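Local coordinates for leucine--tRNA ligase (Agrobacterium radiobacter, PDB 5AH5), which probably joins leucine to tRNA(Leu) at the expense of ATP, as a class I aminoacyl-tRNA synthetase that also carries an editing domain, at residues 219-231 and 402-414. Sequence-based numbering, arbitrary orientation.
Sequences RNWIGRTEGAEVR and LEGQKSTQYRLQN. With nucleotides of chain D.
Ser407 OG is held between two side chains: it donates to Glu229 OE2 on the anti side of that carboxylate oxygen, 3.0 Å away, and receives a weak bond from Gln409 NE2.

At the other end of the contact, the guanidinium of Arg411 meets both the helix end and the RNA backbone at C80 and A81 of chain D. Arg411 NH1 gives a hydrogen bond to Trp221 O (3.0 Å), using a lone pair in the carbonyl plane. On the RNA side Arg411 NE binds C80 O3' of chain D at 2.9 Å, and Arg411 NH2 reaches A81 OP1 of chain D at 3.0 Å. With CG anti to the backbone N (chi1 179°) and the chain straight out to NE, the arginine passes along the end of helix 212-222 and lays its charge over one face of the Trp221 indole. Arg411 CZ sits 3.9 Å from the centre of the Trp221 six-membered ring, a cation-pi contact with the two planes inclined by 48°. Glu167 takes the indole NE1.

Past Gly223, the first residue beyond the helix, with positive phi, the chains run as an antiparallel ladder. Its hydrogen-bonded pairs are Thr225-Gln409, Gly227-Ser407 and Glu229-Gln405. Thr225 N donates to Gln409 O at 2.7 Å. On the face away from Ser407 and Glu229, Thr408 OG1 donates to Glu226 OE2 (2.8 Å), and the Arg224 methylenes run beside the Tyr410 ring; Asp198 receives both Arg224 NH1 and Tyr410 OH.

This two-stranded ribbon is the connection through which the editing domain joins the synthetase core, the chain leaving by strand 224-234 and returning by 404-410. Helix 197-202 packs on Ile222, Arg224, Tyr410 and Leu412 at the core end, while further out strand 243-245 pairs with Ala228 and Val230, and helix 388-400 touches Ala228 and Glu403.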
ATOM      1  N   ARG B 219     -12.040   7.128  -2.047  1.00 41.68           N
ATOM      2  CA  ARG B 219     -13.099   8.095  -2.392  1.00 41.55           C
ATOM      3  C   ARG B 219     -14.390   7.783  -1.622  1.00 37.51           C
ATOM      4  O   ARG B 219     -15.021   8.670  -1.057  1.00 38.27           O
ATOM      5  CB  ARG B 219     -13.320   8.044  -3.931  1.00 48.19           C
ATOM      6  CG  ARG B 219     -14.388   8.941  -4.538  1.00 55.06           C
ATOM      7  CD  ARG B 219     -14.201   9.145  -6.064  1.00 58.97           C
ATOM      8  NE  ARG B 219     -13.052  10.030  -6.407  1.00 65.67           N
ATOM      9  CZ  ARG B 219     -11.873   9.662  -6.959  1.00 67.35           C
ATOM     10  NH1 ARG B 219     -11.600   8.388  -7.309  1.00 70.10           N
ATOM     11  NH2 ARG B 219     -10.939  10.594  -7.190  1.00 61.67           N
ATOM     12  N   ASN B 220     -14.751   6.511  -1.581  1.00 35.62           N
ATOM     13  CA  ASN B 220     -15.928   6.056  -0.869  1.00 37.91           C
ATOM     14  C   ASN B 220     -15.753   6.100   0.650  1.00 42.12           C
ATOM     15  O   ASN B 220     -16.741   6.244   1.354  1.00 40.27           O
ATOM     16  CB  ASN B 220     -16.233   4.598  -1.201  1.00 38.24           C
ATOM     17  CG  ASN B 220     -16.672   4.374  -2.654  1.00 39.34           C
ATOM     18  OD1 ASN B 220     -17.052   5.296  -3.372  1.00 40.50           O
ATOM     19  ND2 ASN B 220     -16.610   3.124  -3.076  1.00 37.23           N
ATOM     20  N   TRP B 221     -14.532   5.883   1.155  1.00 39.40           N
ATOM     21  CA  TRP B 221     -14.284   5.995   2.604  1.00 37.63           C
ATOM     22  C   TRP B 221     -14.457   7.430   3.096  1.00 41.56           C
ATOM     23  O   TRP B 221     -15.125   7.676   4.103  1.00 40.86           O
ATOM     24  CB  TRP B 221     -12.913   5.476   2.979  1.00 36.65           C
ATOM     25  CG  TRP B 221     -12.746   5.375   4.429  1.00 34.65           C
ATOM     26  CD1 TRP B 221     -12.106   6.266   5.249  1.00 33.48           C
ATOM     27  CD2 TRP B 221     -13.253   4.336   5.268  1.00 32.98           C
ATOM     28  NE1 TRP B 221     -12.181   5.826   6.556  1.00 33.35           N
ATOM     29  CE2 TRP B 221     -12.868   4.641   6.588  1.00 31.84           C
ATOM     30  CE3 TRP B 221     -13.971   3.151   5.028  1.00 30.04           C
ATOM     31  CZ2 TRP B 221     -13.215   3.826   7.663  1.00 34.59           C
ATOM     32  CZ3 TRP B 221     -14.308   2.347   6.079  1.00 29.68           C
ATOM     33  CH2 TRP B 221     -13.932   2.674   7.395  1.00 33.80           C
ATOM     34  N   ILE B 222     -13.864   8.373   2.376  1.00 41.44           N
ATOM     35  CA  ILE B 222     -13.951   9.779   2.763  1.00 43.64           C
ATOM     36  C   ILE B 222     -15.397  10.270   2.645  1.00 48.28           C
ATOM     37  O   ILE B 222     -15.933  10.868   3.586  1.00 44.72           O
ATOM     38  CB  ILE B 222     -13.002  10.632   1.937  1.00 43.19           C
ATOM     39  CG1 ILE B 222     -11.539  10.229   2.240  1.00 41.61           C
ATOM     40  CG2 ILE B 222     -13.274  12.115   2.157  1.00 40.60           C
ATOM     41  CD1 ILE B 222     -10.574  10.656   1.151  1.00 40.84           C
ATOM     42  N   GLY B 223     -15.987   9.993   1.477  1.00 48.19           N
ATOM     43  CA  GLY B 223     -17.422  10.048   1.242  1.00 43.50           C
ATOM     44  C   GLY B 223     -17.968  11.439   1.387  1.00 42.55           C
ATOM     45  O   GLY B 223     -18.815  11.692   2.249  1.00 41.93           O
ATOM     46  N   ARG B 224     -17.447  12.355   0.598  1.00 41.74           N
ATOM     47  CA  ARG B 224     -18.002  13.723   0.530  1.00 48.21           C
ATOM     48  C   ARG B 224     -19.407  13.789  -0.169  1.00 55.09           C
ATOM     49  O   ARG B 224     -19.611  13.245  -1.271  1.00 50.42           O
ATOM     50  CB  ARG B 224     -17.022  14.663  -0.164  1.00 45.62           C
ATOM     51  CG  ARG B 224     -17.469  16.111  -0.174  1.00 45.74           C
ATOM     52  CD  ARG B 224     -16.379  17.045  -0.650  1.00 46.87           C
ATOM     53  NE  ARG B 224     -16.095  16.847  -2.065  1.00 46.77           N
ATOM     54  CZ  ARG B 224     -14.960  17.178  -2.687  1.00 54.29           C
ATOM     55  NH1 ARG B 224     -13.921  17.734  -2.050  1.00 53.61           N
ATOM     56  NH2 ARG B 224     -14.852  16.930  -3.987  1.00 59.45           N
ATOM     57  N   THR B 225     -20.352  14.455   0.499  1.00 60.76           N
ATOM     58  CA  THR B 225     -21.780  14.537   0.103  1.00 64.49           C
ATOM     59  C   THR B 225     -22.170  16.008  -0.008  1.00 57.29           C
ATOM     60  O   THR B 225     -21.679  16.860   0.745  1.00 53.59           O
ATOM     61  CB  THR B 225     -22.680  13.840   1.160  1.00 69.65           C
ATOM     62  OG1 THR B 225     -22.437  12.432   1.136  1.00 78.51           O
ATOM     63  CG2 THR B 225     -24.169  14.057   0.904  1.00 79.59           C
ATOM     64  N   GLU B 226     -23.049  16.309  -0.948  1.00 66.12           N
ATOM     65  CA  GLU B 226     -23.546  17.676  -1.137  1.00 72.25           C
ATOM     66  C   GLU B 226     -25.052  17.727  -0.799  1.00 71.23           C
ATOM     67  O   GLU B 226     -25.790  16.798  -1.114  1.00 76.99           O
ATOM     68  CB  GLU B 226     -23.249  18.127  -2.572  1.00 77.64           C
ATOM     69  CG  GLU B 226     -22.512  19.468  -2.653  1.00 87.58           C
ATOM     70  CD  GLU B 226     -21.073  19.402  -2.147  1.00 87.06           C
ATOM     71  OE1 GLU B 226     -20.378  18.414  -2.468  1.00 81.29           O
ATOM     72  OE2 GLU B 226     -20.636  20.338  -1.426  1.00 83.53           O
ATOM     73  N   GLY B 227     -25.497  18.785  -0.119  1.00 69.63           N
ATOM     74  CA  GLY B 227     -26.913  18.921   0.269  1.00 73.35           C
ATOM     75  C   GLY B 227     -27.267  20.283   0.852  1.00 76.68           C
ATOM     76  O   GLY B 227     -26.601  21.289   0.575  1.00 72.67           O
ATOM     77  N   ALA B 228     -28.313  20.320   1.673  1.00 84.12           N
ATOM     78  CA  ALA B 228     -28.711  21.572   2.333  1.00 87.94           C
ATOM     79  C   ALA B 228     -29.072  21.398   3.811  1.00 86.48           C
ATOM     80  O   ALA B 228     -29.728  20.410   4.200  1.00 72.65           O
ATOM     81  CB  ALA B 228     -29.863  22.212   1.578  1.00 89.86           C
ATOM     82  N   GLU B 229     -28.631  22.375   4.613  1.00 90.97           N
ATOM     83  CA  GLU B 229     -28.976  22.468   6.035  1.00103.65           C
ATOM     84  C   GLU B 229     -30.111  23.482   6.200  1.00112.32           C
ATOM     85  O   GLU B 229     -29.972  24.639   5.785  1.00122.76           O
ATOM     86  CB  GLU B 229     -27.759  22.870   6.898  1.00103.79           C
ATOM     87  CG  GLU B 229     -26.838  21.708   7.268  1.00 98.90           C
ATOM     88  CD  GLU B 229     -25.643  22.129   8.117  1.00 94.97           C
ATOM     89  OE1 GLU B 229     -25.850  22.463   9.300  1.00 91.32           O
ATOM     90  OE2 GLU B 229     -24.492  22.099   7.623  1.00 92.25           O
ATOM     91  N   VAL B 230     -31.228  23.032   6.781  1.00121.56           N
ATOM     92  CA  VAL B 230     -32.398  23.877   7.069  1.00119.30           C
ATOM     93  C   VAL B 230     -32.525  24.000   8.588  1.00119.17           C
ATOM     94  O   VAL B 230     -32.655  22.984   9.280  1.00110.66           O
ATOM     95  CB  VAL B 230     -33.699  23.267   6.498  1.00118.45           C
ATOM     96  CG1 VAL B 230     -34.863  24.236   6.658  1.00118.72           C
ATOM     97  CG2 VAL B 230     -33.525  22.881   5.035  1.00114.39           C
ATOM     98  N   ARG B 231     -32.483  25.234   9.100  1.00119.50           N
ATOM     99  CA  ARG B 231     -32.548  25.486  10.549  1.00120.86           C
ATOM    100  C   ARG B 231     -34.003  25.471  11.038  1.00117.04           C
ATOM    101  O   ARG B 231     -34.867  26.070  10.407  1.00115.14           O
ATOM    102  CB  ARG B 231     -31.849  26.808  10.903  1.00119.43           C
ATOM    103  CG  ARG B 231     -30.363  26.824  10.548  1.00123.62           C
ATOM    104  CD  ARG B 231     -29.618  28.012  11.149  1.00128.49           C
ATOM    105  NE  ARG B 231     -29.518  27.936  12.614  1.00132.98           N
ATOM    106  CZ  ARG B 231     -28.736  28.703  13.385  1.00133.12           C
ATOM    107  NH1 ARG B 231     -27.939  29.638  12.865  1.00132.62           N
ATOM    108  NH2 ARG B 231     -28.743  28.528  14.707  1.00134.83           N
ATOM    109  N   LEU B 402     -30.158  34.402   6.826  1.00115.30           N
ATOM    110  CA  LEU B 402     -29.539  33.579   7.893  1.00109.13           C
ATOM    111  C   LEU B 402     -30.442  32.497   8.548  1.00108.72           C
ATOM    112  O   LEU B 402     -30.548  32.411   9.768  1.00111.81           O
ATOM    113  CB  LEU B 402     -28.886  34.514   8.948  1.00102.95           C
ATOM    114  CG  LEU B 402     -27.586  35.240   8.530  1.00101.52           C
ATOM    115  CD1 LEU B 402     -27.443  36.609   9.194  1.00 97.06           C
ATOM    116  CD2 LEU B 402     -26.345  34.377   8.788  1.00 97.37           C
ATOM    117  N   GLU B 403     -31.071  31.664   7.720  1.00117.51           N
ATOM    118  CA  GLU B 403     -31.994  30.609   8.190  1.00125.23           C
ATOM    119  C   GLU B 403     -31.801  29.282   7.417  1.00129.29           C
ATOM    120  O   GLU B 403     -32.767  28.557   7.149  1.00126.84           O
ATOM    121  CB  GLU B 403     -33.454  31.116   8.112  1.00129.64           C
ATOM    122  CG  GLU B 403     -33.926  31.522   6.713  1.00133.49           C
ATOM    123  CD  GLU B 403     -35.187  32.387   6.692  1.00128.16           C
ATOM    124  OE1 GLU B 403     -36.203  32.002   7.312  1.00120.77           O
ATOM    125  OE2 GLU B 403     -35.165  33.453   6.032  1.00120.44           O
ATOM    126  N   GLY B 404     -30.539  28.964   7.102  1.00129.64           N
ATOM    127  CA  GLY B 404     -30.170  27.821   6.244  1.00128.82           C
ATOM    128  C   GLY B 404     -28.944  28.107   5.376  1.00128.06           C
ATOM    129  O   GLY B 404     -28.477  29.258   5.327  1.00115.51           O
ATOM    130  N   GLN B 405     -28.418  27.065   4.709  1.00122.57           N
ATOM    131  CA  GLN B 405     -27.258  27.192   3.780  1.00114.89           C
ATOM    132  C   GLN B 405     -26.892  25.904   3.001  1.00104.97           C
ATOM    133  O   GLN B 405     -27.431  24.822   3.256  1.00 89.99           O
ATOM    134  CB  GLN B 405     -26.006  27.699   4.522  1.00110.07           C
ATOM    135  CG  GLN B 405     -25.657  26.905   5.769  1.00106.24           C
ATOM    136  CD  GLN B 405     -24.287  27.257   6.306  1.00104.95           C
ATOM    137  OE1 GLN B 405     -23.840  28.403   6.221  1.00101.70           O
ATOM    138  NE2 GLN B 405     -23.611  26.268   6.861  1.00106.49           N
ATOM    139  N   LYS B 406     -25.975  26.059   2.040  1.00105.41           N
ATOM    140  CA  LYS B 406     -25.359  24.935   1.311  1.00101.51           C
ATOM    141  C   LYS B 406     -24.467  24.133   2.248  1.00 86.40           C
ATOM    142  O   LYS B 406     -23.653  24.697   2.965  1.00 80.16           O
ATOM    143  CB  LYS B 406     -24.527  25.435   0.121  1.00103.54           C
ATOM    144  CG  LYS B 406     -25.375  25.877  -1.060  1.00107.40           C
ATOM    145  CD  LYS B 406     -24.549  26.561  -2.137  1.00104.93           C
ATOM    146  CE  LYS B 406     -25.443  27.041  -3.271  1.00104.40           C
ATOM    147  NZ  LYS B 406     -24.708  27.910  -4.229  1.00100.41           N
ATOM    148  N   SER B 407     -24.629  22.818   2.233  1.00 81.92           N
ATOM    149  CA  SER B 407     -23.983  21.945   3.207  1.00 83.51           C
ATOM    150  C   SER B 407     -23.080  20.913   2.521  1.00 77.99           C
ATOM    151  O   SER B 407     -23.527  20.206   1.613  1.00 73.99           O
ATOM    152  CB  SER B 407     -25.068  21.247   4.012  1.00 79.17           C
ATOM    153  OG  SER B 407     -24.527  20.488   5.072  1.00 74.74           O
ATOM    154  N   THR B 408     -21.815  20.852   2.944  1.00 77.08           N
ATOM    155  CA  THR B 408     -20.884  19.778   2.528  1.00 72.70           C
ATOM    156  C   THR B 408     -20.633  18.828   3.715  1.00 64.61           C
ATOM    157  O   THR B 408     -20.050  19.246   4.725  1.00 60.12           O
ATOM    158  CB  THR B 408     -19.530  20.340   2.018  1.00 70.95           C
ATOM    159  OG1 THR B 408     -19.741  21.317   0.992  1.00 71.50           O
ATOM    160  CG2 THR B 408     -18.673  19.227   1.436  1.00 71.65           C
ATOM    161  N   GLN B 409     -21.060  17.565   3.586  1.00 64.12           N
ATOM    162  CA  GLN B 409     -20.861  16.535   4.635  1.00 60.18           C
ATOM    163  C   GLN B 409     -19.882  15.416   4.241  1.00 57.08           C
ATOM    164  O   GLN B 409     -19.780  15.053   3.065  1.00 52.66           O
ATOM    165  CB  GLN B 409     -22.198  15.910   5.032  1.00 62.77           C
ATOM    166  CG  GLN B 409     -23.278  16.916   5.489  1.00 67.56           C
ATOM    167  CD  GLN B 409     -22.909  17.801   6.696  1.00 68.57           C
ATOM    168  OE1 GLN B 409     -21.955  17.554   7.439  1.00 69.75           O
ATOM    169  NE2 GLN B 409     -23.679  18.850   6.880  1.00 75.82           N
ATOM    170  N   TYR B 410     -19.192  14.850   5.234  1.00 45.92           N
ATOM    171  CA  TYR B 410     -18.192  13.807   4.999  1.00 39.52           C
ATOM    172  C   TYR B 410     -18.496  12.596   5.840  1.00 39.46           C
ATOM    173  O   TYR B 410     -18.782  12.731   7.016  1.00 45.30           O
ATOM    174  CB  TYR B 410     -16.798  14.328   5.338  1.00 41.37           C
ATOM    175  CG  TYR B 410     -16.386  15.560   4.565  1.00 42.52           C
ATOM    176  CD1 TYR B 410     -16.789  16.837   4.974  1.00 47.55           C
ATOM    177  CD2 TYR B 410     -15.608  15.457   3.422  1.00 47.46           C
ATOM    178  CE1 TYR B 410     -16.446  17.956   4.253  1.00 47.20           C
ATOM    179  CE2 TYR B 410     -15.227  16.573   2.716  1.00 45.36           C
ATOM    180  CZ  TYR B 410     -15.657  17.812   3.122  1.00 46.70           C
ATOM    181  OH  TYR B 410     -15.288  18.898   2.405  1.00 49.37           O
ATOM    182  N   ARG B 411     -18.405  11.406   5.265  1.00 37.42           N
ATOM    183  CA  ARG B 411     -18.508  10.149   6.033  1.00 39.51           C
ATOM    184  C   ARG B 411     -17.324   9.920   7.014  1.00 43.09           C
ATOM    185  O   ARG B 411     -17.485   9.280   8.047  1.00 45.16           O
ATOM    186  CB  ARG B 411     -18.565   9.013   5.042  1.00 38.09           C
ATOM    187  CG  ARG B 411     -18.658   7.619   5.593  1.00 40.48           C
ATOM    188  CD  ARG B 411     -18.360   6.577   4.526  1.00 41.70           C
ATOM    189  NE  ARG B 411     -18.213   5.278   5.173  1.00 46.63           N
ATOM    190  CZ  ARG B 411     -17.183   4.896   5.940  1.00 42.89           C
ATOM    191  NH1 ARG B 411     -16.116   5.676   6.125  1.00 43.68           N
ATOM    192  NH2 ARG B 411     -17.217   3.699   6.504  1.00 42.36           N
ATOM    193  N   LEU B 412     -16.139  10.345   6.591  1.00 41.19           N
ATOM    194  CA  LEU B 412     -14.889  10.272   7.343  1.00 39.70           C
ATOM    195  C   LEU B 412     -15.071  10.776   8.791  1.00 40.02           C
ATOM    196  O   LEU B 412     -15.531  11.910   9.032  1.00 40.55           O
ATOM    197  CB  LEU B 412     -13.864  11.161   6.624  1.00 37.11           C
ATOM    198  CG  LEU B 412     -12.444  11.192   7.135  1.00 37.59           C
ATOM    199  CD1 LEU B 412     -11.834   9.824   7.008  1.00 37.28           C
ATOM    200  CD2 LEU B 412     -11.601  12.224   6.421  1.00 40.53           C
ATOM    201  N   GLN B 413     -14.713   9.946   9.750  1.00 35.87           N
ATOM    202  CA  GLN B 413     -14.722  10.393  11.164  1.00 38.86           C
ATOM    203  C   GLN B 413     -13.304  10.825  11.591  1.00 41.94           C
ATOM    204  O   GLN B 413     -12.282  10.288  11.111  1.00 43.45           O
ATOM    205  CB  GLN B 413     -15.176   9.265  12.032  1.00 36.66           C
ATOM    206  CG  GLN B 413     -16.535   8.742  11.627  1.00 39.42           C
ATOM    207  CD  GLN B 413     -16.969   7.606  12.503  1.00 45.20           C
ATOM    208  OE1 GLN B 413     -16.490   7.477  13.632  1.00 46.60           O
ATOM    209  NE2 GLN B 413     -17.856   6.752  11.994  1.00 44.91           N
ATOM    210  N   ASN B 414     -13.214  11.774  12.501  1.00 41.78           N
ATOM    211  CA  ASN B 414     -11.911  12.075  13.069  1.00 36.39           C
ATOM    212  C   ASN B 414     -11.320  10.843  13.732  1.00 32.44           C
ATOM    213  O   ASN B 414     -12.034   9.940  14.179  1.00 35.39           O
ATOM    214  CB  ASN B 414     -11.917  13.326  13.918  1.00 36.74           C
ATOM    215  CG  ASN B 414     -11.749  14.595  13.077  1.00 40.86           C
ATOM    216  OD1 ASN B 414     -11.383  14.553  11.903  1.00 40.59           O
ATOM    217  ND2 ASN B 414     -11.953  15.729  13.690  1.00 43.91           N
TER
ATOM    218  P     C D  80     -16.276  -0.672   2.879  1.00 40.13           P
ATOM    219  OP1   C D  80     -15.445  -0.218   4.044  1.00 44.66           O
ATOM    220  OP2   C D  80     -17.017  -1.938   2.935  1.00 36.50           O
ATOM    221  O5'   C D  80     -17.371   0.444   2.638  1.00 37.10           O
ATOM    222  C5'   C D  80     -17.097   1.807   2.854  1.00 43.01           C
ATOM    223  C4'   C D  80     -18.284   2.620   2.421  1.00 46.12           C
ATOM    224  O4'   C D  80     -18.578   2.394   1.015  1.00 51.87           O
ATOM    225  C3'   C D  80     -19.605   2.307   3.105  1.00 48.03           C
ATOM    226  O3'   C D  80     -19.620   2.865   4.417  1.00 47.76           O
ATOM    227  C2'   C D  80     -20.571   2.976   2.144  1.00 46.53           C
ATOM    228  O2'   C D  80     -20.514   4.378   2.228  1.00 41.33           O
ATOM    229  C1'   C D  80     -19.988   2.526   0.800  1.00 52.18           C
ATOM    230  N1    C D  80     -20.552   1.225   0.345  1.00 44.68           N
ATOM    231  C2    C D  80     -21.858   1.203  -0.151  1.00 44.49           C
ATOM    232  O2    C D  80     -22.482   2.270  -0.240  1.00 43.13           O
ATOM    233  N3    C D  80     -22.400   0.023  -0.534  1.00 43.23           N
ATOM    234  C4    C D  80     -21.719  -1.110  -0.360  1.00 45.89           C
ATOM    235  N4    C D  80     -22.295  -2.252  -0.737  1.00 46.18           N
ATOM    236  C5    C D  80     -20.412  -1.125   0.211  1.00 46.54           C
ATOM    237  C6    C D  80     -19.865   0.055   0.526  1.00 46.06           C
ATOM    238  P     A D  81     -20.331   2.099   5.645  1.00 49.57           P
ATOM    239  OP1   A D  81     -20.077   2.940   6.833  1.00 53.49           O
ATOM    240  OP2   A D  81     -19.938   0.686   5.663  1.00 36.13           O
ATOM    241  O5'   A D  81     -21.879   2.203   5.285  1.00 48.69           O
ATOM    242  C5'   A D  81     -22.424   3.525   5.133  1.00 54.24           C
ATOM    243  C4'   A D  81     -23.836   3.502   4.609  1.00 57.21           C
ATOM    244  O4'   A D  81     -23.855   3.147   3.204  1.00 64.17           O
ATOM    245  C3'   A D  81     -24.824   2.522   5.245  1.00 58.54           C
ATOM    246  O3'   A D  81     -25.179   3.011   6.537  1.00 62.11           O
ATOM    247  C2'   A D  81     -25.923   2.536   4.193  1.00 56.87           C
ATOM    248  O2'   A D  81     -26.753   3.681   4.285  1.00 51.89           O
ATOM    249  C1'   A D  81     -25.085   2.512   2.908  1.00 58.01           C
ATOM    250  N9    A D  81     -24.805   1.138   2.525  1.00 52.43           N
ATOM    251  C8    A D  81     -23.746   0.337   2.872  1.00 51.47           C
ATOM    252  N7    A D  81     -23.838  -0.889   2.418  1.00 48.32           N
ATOM    253  C5    A D  81     -25.048  -0.900   1.737  1.00 60.20           C
ATOM    254  C6    A D  81     -25.721  -1.905   1.020  1.00 54.68           C
ATOM    255  N6    A D  81     -25.251  -3.145   0.866  1.00 54.49           N
ATOM    256  N1    A D  81     -26.914  -1.591   0.470  1.00 55.51           N
ATOM    257  C2    A D  81     -27.382  -0.344   0.619  1.00 61.14           C
ATOM    258  N3    A D  81     -26.841   0.688   1.265  1.00 60.98           N
ATOM    259  C4    A D  81     -25.661   0.338   1.807  1.00 62.09           C
ATOM    260  P     G D  79     -14.977  -5.569   0.319  1.00 54.92           P
ATOM    261  OP1   G D  79     -14.107  -5.623   1.526  1.00 57.50           O
ATOM    262  OP2   G D  79     -16.292  -6.260   0.314  1.00 47.26           O
ATOM    263  O5'   G D  79     -15.301  -4.057  -0.020  1.00 42.68           O
ATOM    264  C5'   G D  79     -14.210  -3.149   0.074  1.00 44.96           C
ATOM    265  C4'   G D  79     -14.635  -1.826  -0.446  1.00 43.93           C
ATOM    266  O4'   G D  79     -15.157  -1.972  -1.808  1.00 44.94           O
ATOM    267  C3'   G D  79     -15.791  -1.183   0.301  1.00 39.07           C
ATOM    268  O3'   G D  79     -15.365  -0.608   1.535  1.00 45.74           O
ATOM    269  C2'   G D  79     -16.206  -0.147  -0.717  1.00 39.91           C
ATOM    270  O2'   G D  79     -15.303   0.916  -0.824  1.00 38.28           O
ATOM    271  C1'   G D  79     -16.129  -0.964  -2.017  1.00 39.47           C
ATOM    272  N9    G D  79     -17.396  -1.601  -2.355  1.00 36.70           N
ATOM    273  C8    G D  79     -17.721  -2.939  -2.345  1.00 39.04           C
ATOM    274  N7    G D  79     -18.948  -3.170  -2.724  1.00 39.31           N
ATOM    275  C5    G D  79     -19.468  -1.908  -2.988  1.00 40.33           C
ATOM    276  C6    G D  79     -20.747  -1.519  -3.463  1.00 45.04           C
ATOM    277  O6    G D  79     -21.713  -2.237  -3.757  1.00 46.49           O
ATOM    278  N1    G D  79     -20.844  -0.137  -3.601  1.00 41.43           N
ATOM    279  C2    G D  79     -19.837   0.757  -3.321  1.00 40.25           C
ATOM    280  N2    G D  79     -20.121   2.058  -3.512  1.00 35.77           N
ATOM    281  N3    G D  79     -18.633   0.404  -2.909  1.00 34.92           N
ATOM    282  C4    G D  79     -18.523  -0.931  -2.758  1.00 35.00           C
TER